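PDB 2Q18: 2-keto-3-deoxy-D-arabinonate dehydratase from Sulfolobus solfataricus, which catalyses the dehydration of 2-dehydro-3-deoxy-D-arabinonate to 2,5-dioxopentanoate, a step in the pentose oxidation pathway that leads from D-arabinonate to 2-oxoglutarate. Local coordinates for the interface of chains A and B and the interface of chains A and C. Numbering follows the deposited sequence. Chains: chain A/B/C, 2-keto-3-deoxy-D-arabinonate dehydratase.

Chain A meets chain B in contact 1 and chain C in contact 2, with about 54 Å between the centres of their C-alpha atoms. No residue is shared. Contact 1 draws on strands 2-8, 11-17 and 23-26 of chain A and on segments around 27 and 44-46 of chain B; contact 2 pairs loop residues 94-95 of chain A with 98-99 of chain C, at the end of strand 97-98. Both belong to two-fold symmetric interfaces, so each has a twin. Two different two-fold interfaces on one subunit are consistent with the homotetramer, one charged here, the other a water-bridged, largely apolar touch.

Contact 1: the interface of chains A and B. Residues chain A 8, 11, 13, 25; chain B 27, 44-46.
The carboxylate of B:Asp27 is enclosed by A:Lys8, A:Tyr11 and A:Arg25, each approaching from a different direction. A:Arg25 comes end-on: its guanidinium nitrogens NH2 and NH1 both bond to OD1 of B:Asp27, at 2.6 and 2.8 Å, with OD1 lying nearly in the guanidinium plane. Because both nitrogens converge on OD1, the grip is forked on one oxygen; the carboxylate is also turned 37° from the guanidinium plane. NH1 also reaches OD2 of B:Asp46 at 2.8 Å, here meeting the carboxylate from above its plane.

The other oxygen takes two donors. NZ of A:Lys8 uses the syn lone pair of B:Asp27 OD2 (2.8 Å), while the phenol OH of A:Tyr11 arrives on the anti side, somewhat out of plane, at 2.7 Å. The extended lysine chain, its CG anti to the backbone N (chi1 178°), carries NZ across the interface at roughly a right angle to the aspartate. The tyrosine ring stands steeply to the carboxylate, with the backbone O of A:Lys8 3.0 Å above its centre.

Water 2 links NZ of A:Lys8 to B:Asp46 OD1, and water 1 links it to the backbone of B:Gly45. Donor atoms from three side chains on its two oxygens are likely to hold the B:Asp27 carboxylate against rotation, and nearby positive charges would be expected to favour its ionised form. Exchanging B:Asp27 for an alanine would probably cost A:Lys8 and A:Arg25 their shared counter-charge, leaving the arginine to B:Asp46, and take this acceptor from the A:Tyr11 hydroxyl.

The donors stand on strands 2-8, 11-17 and 23-26 of chain A; B:Asp27 lies in the loop between strand 23-26 and helix 30-40, B:Asp46 on strand 45-49.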
ATOM      1  N   LYS A   8       1.172 -14.609 -14.491  1.00 27.05           N
ATOM      2  CA  LYS A   8       1.478 -14.019 -15.787  1.00 27.01           C
ATOM      3  C   LYS A   8       2.396 -12.830 -15.552  1.00 28.24           C
ATOM      4  O   LYS A   8       2.014 -11.866 -14.882  1.00 27.06           O
ATOM      5  CB  LYS A   8       0.180 -13.567 -16.465  1.00 26.12           C
ATOM      6  CG  LYS A   8       0.346 -12.878 -17.815  1.00 26.90           C
ATOM      7  CD  LYS A   8      -0.981 -12.279 -18.254  1.00 26.58           C
ATOM      8  CE  LYS A   8      -0.996 -11.930 -19.726  1.00 28.33           C
ATOM      9  NZ  LYS A   8      -2.346 -11.432 -20.119  1.00 30.01           N
ATOM     10  N   TYR A  11       2.484 -11.418 -12.052  1.00 30.06           N
ATOM     11  CA  TYR A  11       1.208 -11.102 -11.391  1.00 28.74           C
ATOM     12  C   TYR A  11       0.156 -12.195 -11.599  1.00 28.23           C
ATOM     13  O   TYR A  11       0.287 -13.032 -12.496  1.00 27.97           O
ATOM     14  CB  TYR A  11       0.667  -9.718 -11.814  1.00 28.38           C
ATOM     15  CG  TYR A  11       0.496  -9.517 -13.307  1.00 29.17           C
ATOM     16  CD1 TYR A  11       1.482  -8.877 -14.061  1.00 28.43           C
ATOM     17  CD2 TYR A  11      -0.658  -9.949 -13.966  1.00 28.66           C
ATOM     18  CE1 TYR A  11       1.328  -8.685 -15.437  1.00 28.50           C
ATOM     19  CE2 TYR A  11      -0.818  -9.764 -15.343  1.00 26.84           C
ATOM     20  CZ  TYR A  11       0.176  -9.130 -16.069  1.00 27.32           C
ATOM     21  OH  TYR A  11       0.020  -8.941 -17.430  1.00 27.38           O
ATOM     22  N   ILE A  13      -3.854 -13.606 -12.213  1.00 25.68           N
ATOM     23  CA  ILE A  13      -5.207 -13.370 -12.707  1.00 25.13           C
ATOM     24  C   ILE A  13      -6.065 -14.576 -12.339  1.00 25.85           C
ATOM     25  O   ILE A  13      -5.671 -15.727 -12.572  1.00 24.86           O
ATOM     26  CB  ILE A  13      -5.267 -13.128 -14.238  1.00 25.51           C
ATOM     27  CG1 ILE A  13      -4.312 -12.004 -14.659  1.00 24.61           C
ATOM     28  CG2 ILE A  13      -6.706 -12.785 -14.667  1.00 24.06           C
ATOM     29  CD1 ILE A  13      -4.120 -11.879 -16.174  1.00 24.81           C
ATOM     30  N   ARG A  25     -13.287 -13.726 -16.207  1.00 30.39           N
ATOM     31  CA  ARG A  25     -12.151 -13.117 -15.523  1.00 28.83           C
ATOM     32  C   ARG A  25     -12.671 -12.350 -14.315  1.00 28.83           C
ATOM     33  O   ARG A  25     -13.510 -11.451 -14.453  1.00 27.72           O
ATOM     34  CB  ARG A  25     -11.394 -12.180 -16.460  1.00 29.09           C
ATOM     35  CG  ARG A  25     -10.284 -11.395 -15.783  1.00 27.04           C
ATOM     36  CD  ARG A  25      -9.355 -10.814 -16.811  1.00 29.52           C
ATOM     37  NE  ARG A  25      -8.398  -9.890 -16.213  1.00 28.59           N
ATOM     38  CZ  ARG A  25      -7.264  -9.513 -16.793  1.00 31.65           C
ATOM     39  NH1 ARG A  25      -6.928  -9.990 -17.991  1.00 29.53           N
ATOM     40  NH2 ARG A  25      -6.458  -8.664 -16.173  1.00 31.34           N
TER
ATOM     41  N   ASP B  27      -4.527  -5.561 -18.431  1.00 27.17           N
ATOM     42  CA  ASP B  27      -3.864  -6.010 -17.207  1.00 27.02           C
ATOM     43  C   ASP B  27      -3.229  -4.846 -16.454  1.00 27.04           C
ATOM     44  O   ASP B  27      -3.193  -4.849 -15.228  1.00 26.57           O
ATOM     45  CB  ASP B  27      -2.755  -7.014 -17.531  1.00 26.65           C
ATOM     46  CG  ASP B  27      -3.276  -8.336 -18.051  1.00 27.19           C
ATOM     47  OD1 ASP B  27      -4.487  -8.619 -17.933  1.00 28.61           O
ATOM     48  OD2 ASP B  27      -2.451  -9.104 -18.577  1.00 29.07           O
ATOM     49  N   LEU B  44      -1.164  -5.965 -22.998  1.00 32.82           N
ATOM     50  CA  LEU B  44      -1.365  -7.055 -22.047  1.00 31.81           C
ATOM     51  C   LEU B  44      -2.810  -7.101 -21.560  1.00 31.13           C
ATOM     52  O   LEU B  44      -3.310  -6.130 -20.988  1.00 30.47           O
ATOM     53  CB  LEU B  44      -0.400  -6.936 -20.860  1.00 31.70           C
ATOM     54  CG  LEU B  44       1.103  -6.848 -21.152  1.00 33.05           C
ATOM     55  CD1 LEU B  44       1.873  -6.532 -19.877  1.00 33.06           C
ATOM     56  CD2 LEU B  44       1.629  -8.126 -21.804  1.00 33.30           C
ATOM     57  N   GLY B  45      -3.472  -8.231 -21.795  1.00 30.38           N
ATOM     58  CA  GLY B  45      -4.851  -8.422 -21.361  1.00 30.48           C
ATOM     59  C   GLY B  45      -5.571  -9.554 -22.064  1.00 31.21           C
ATOM     60  O   GLY B  45      -4.976 -10.272 -22.874  1.00 32.03           O
ATOM     61  N   ASP B  46      -6.855  -9.711 -21.745  1.00 30.67           N
ATOM     62  CA  ASP B  46      -7.693 -10.754 -22.329  1.00 30.73           C
ATOM     63  C   ASP B  46      -8.806 -10.163 -23.180  1.00 31.84           C
ATOM     64  O   ASP B  46      -9.389  -9.133 -22.823  1.00 30.44           O
ATOM     65  CB  ASP B  46      -8.334 -11.613 -21.237  1.00 30.23           C
ATOM     66  CG  ASP B  46      -7.316 -12.336 -20.376  1.00 30.10           C
ATOM     67  OD1 ASP B  46      -6.260 -12.756 -20.898  1.00 29.25           O
ATOM     68  OD2 ASP B  46      -7.589 -12.497 -19.171  1.00 28.74           O
TER
HETATM   69  O   HOH W   1      -1.814 -10.695 -22.811  1.00 29.12           O
HETATM   70  O   HOH W   2      -4.258 -13.593 -19.593  1.00 31.22           O

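Contact 2: the interface of chains A and C. Residues chain A 94-95; chain C 98-99.
C:Leu99 and C:Ile98 meet A:Asn94 chiefly through van der Waals contact, and the patch is small, hiding 115 Å² in all. The forked end of C:Leu99 lies against the backbone of A:Asn94: C:Leu99 CD2 is 3.4 Å from A:Asn94 N, and C:Leu99 CD1 is 3.9 Å from A:Asn94 N. The same CD1 also touches OD1 of the asparagine amide at 3.5 Å, so it meets both main chain and side chain, whereas CD2 meets the main-chain nitrogen. The two side chains cross at about a right angle. On C:Ile98 it is the gamma methyl, CG2, that does the touching, reaching the backbone O of A:Asn94 at 3.3 Å. A:Val95 is more remote, its carbonyl carbon 4.4 Å from C:Ile98 CG1, and it loses little surface to the partner.

Polar linkage among the residues of this patch runs through a water. Water 3 joins the amide OD1 of A:Asn94 and the backbone O of A:Val95 on one chain to the backbone N of C:Leu99 on the other. The asparagine CG sits between its own backbone N and carbonyl carbon (chi1 49°); this torsion, with chi2 at -18°, turns OD1 toward both the water and the leucine methyl. That oxygen therefore serves the polar bridge and the apolar touch together.

A:Asn94 and A:Val95 are loop, while C:Ile98 ends the short strand 97-98 and C:Leu99 is loop. As part of a two-fold interface in the homotetramer, the patch plausibly adds a modest increment to A-C assembly.

At the bridge, the N-H of C:Leu99 points almost straight at water 3, 176° at the hydrogen, with N 2.9 Å from the water oxygen; A:Val95 O lies 2.8 Å from that same oxygen.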
ATOM      1  N   ASN A  94       7.595 -51.354  16.338  1.00 59.50           N
ATOM      2  CA  ASN A  94       6.486 -50.903  15.505  1.00 59.30           C
ATOM      3  C   ASN A  94       5.784 -49.649  16.054  1.00 58.29           C
ATOM      4  O   ASN A  94       6.441 -48.750  16.585  1.00 57.98           O
ATOM      5  CB  ASN A  94       5.494 -52.052  15.238  1.00 59.81           C
ATOM      6  CG  ASN A  94       5.085 -52.802  16.508  1.00 62.06           C
ATOM      7  OD1 ASN A  94       5.754 -52.723  17.544  1.00 63.67           O
ATOM      8  ND2 ASN A  94       3.983 -53.543  16.422  1.00 62.54           N
ATOM      9  N   VAL A  95       4.461 -49.598  15.920  1.00 57.21           N
ATOM     10  CA  VAL A  95       3.670 -48.408  16.254  1.00 56.36           C
ATOM     11  C   VAL A  95       3.638 -48.060  17.741  1.00 55.20           C
ATOM     12  O   VAL A  95       3.732 -48.939  18.601  1.00 54.99           O
ATOM     13  CB  VAL A  95       2.214 -48.518  15.729  1.00 56.25           C
ATOM     14  CG1 VAL A  95       2.131 -48.052  14.285  1.00 57.92           C
ATOM     15  CG2 VAL A  95       1.690 -49.941  15.873  1.00 57.25           C
TER
ATOM     16  N   ILE C  98       6.781 -47.100  22.372  1.00 51.30           N
ATOM     17  CA  ILE C  98       7.239 -47.872  21.226  1.00 51.86           C
ATOM     18  C   ILE C  98       8.195 -48.947  21.734  1.00 52.26           C
ATOM     19  O   ILE C  98       9.255 -48.632  22.287  1.00 51.96           O
ATOM     20  CB  ILE C  98       7.947 -46.971  20.181  1.00 51.73           C
ATOM     21  CG1 ILE C  98       6.988 -45.891  19.666  1.00 50.89           C
ATOM     22  CG2 ILE C  98       8.501 -47.809  19.025  1.00 51.04           C
ATOM     23  CD1 ILE C  98       7.670 -44.720  18.984  1.00 50.19           C
ATOM     24  N   LEU C  99       7.809 -50.208  21.537  1.00 53.22           N
ATOM     25  CA  LEU C  99       8.509 -51.366  22.111  1.00 53.79           C
ATOM     26  C   LEU C  99       8.834 -51.167  23.597  1.00 53.80           C
ATOM     27  O   LEU C  99       9.987 -51.302  24.017  1.00 54.11           O
ATOM     28  CB  LEU C  99       9.780 -51.720  21.313  1.00 54.03           C
ATOM     29  CG  LEU C  99       9.733 -52.342  19.905  1.00 54.94           C
ATOM     30  CD1 LEU C  99       8.462 -53.166  19.650  1.00 55.42           C
ATOM     31  CD2 LEU C  99       9.908 -51.282  18.829  1.00 56.29           C
TER
HETATM   32  O   HOH W   3       5.377 -50.717  20.001  1.00 55.01           O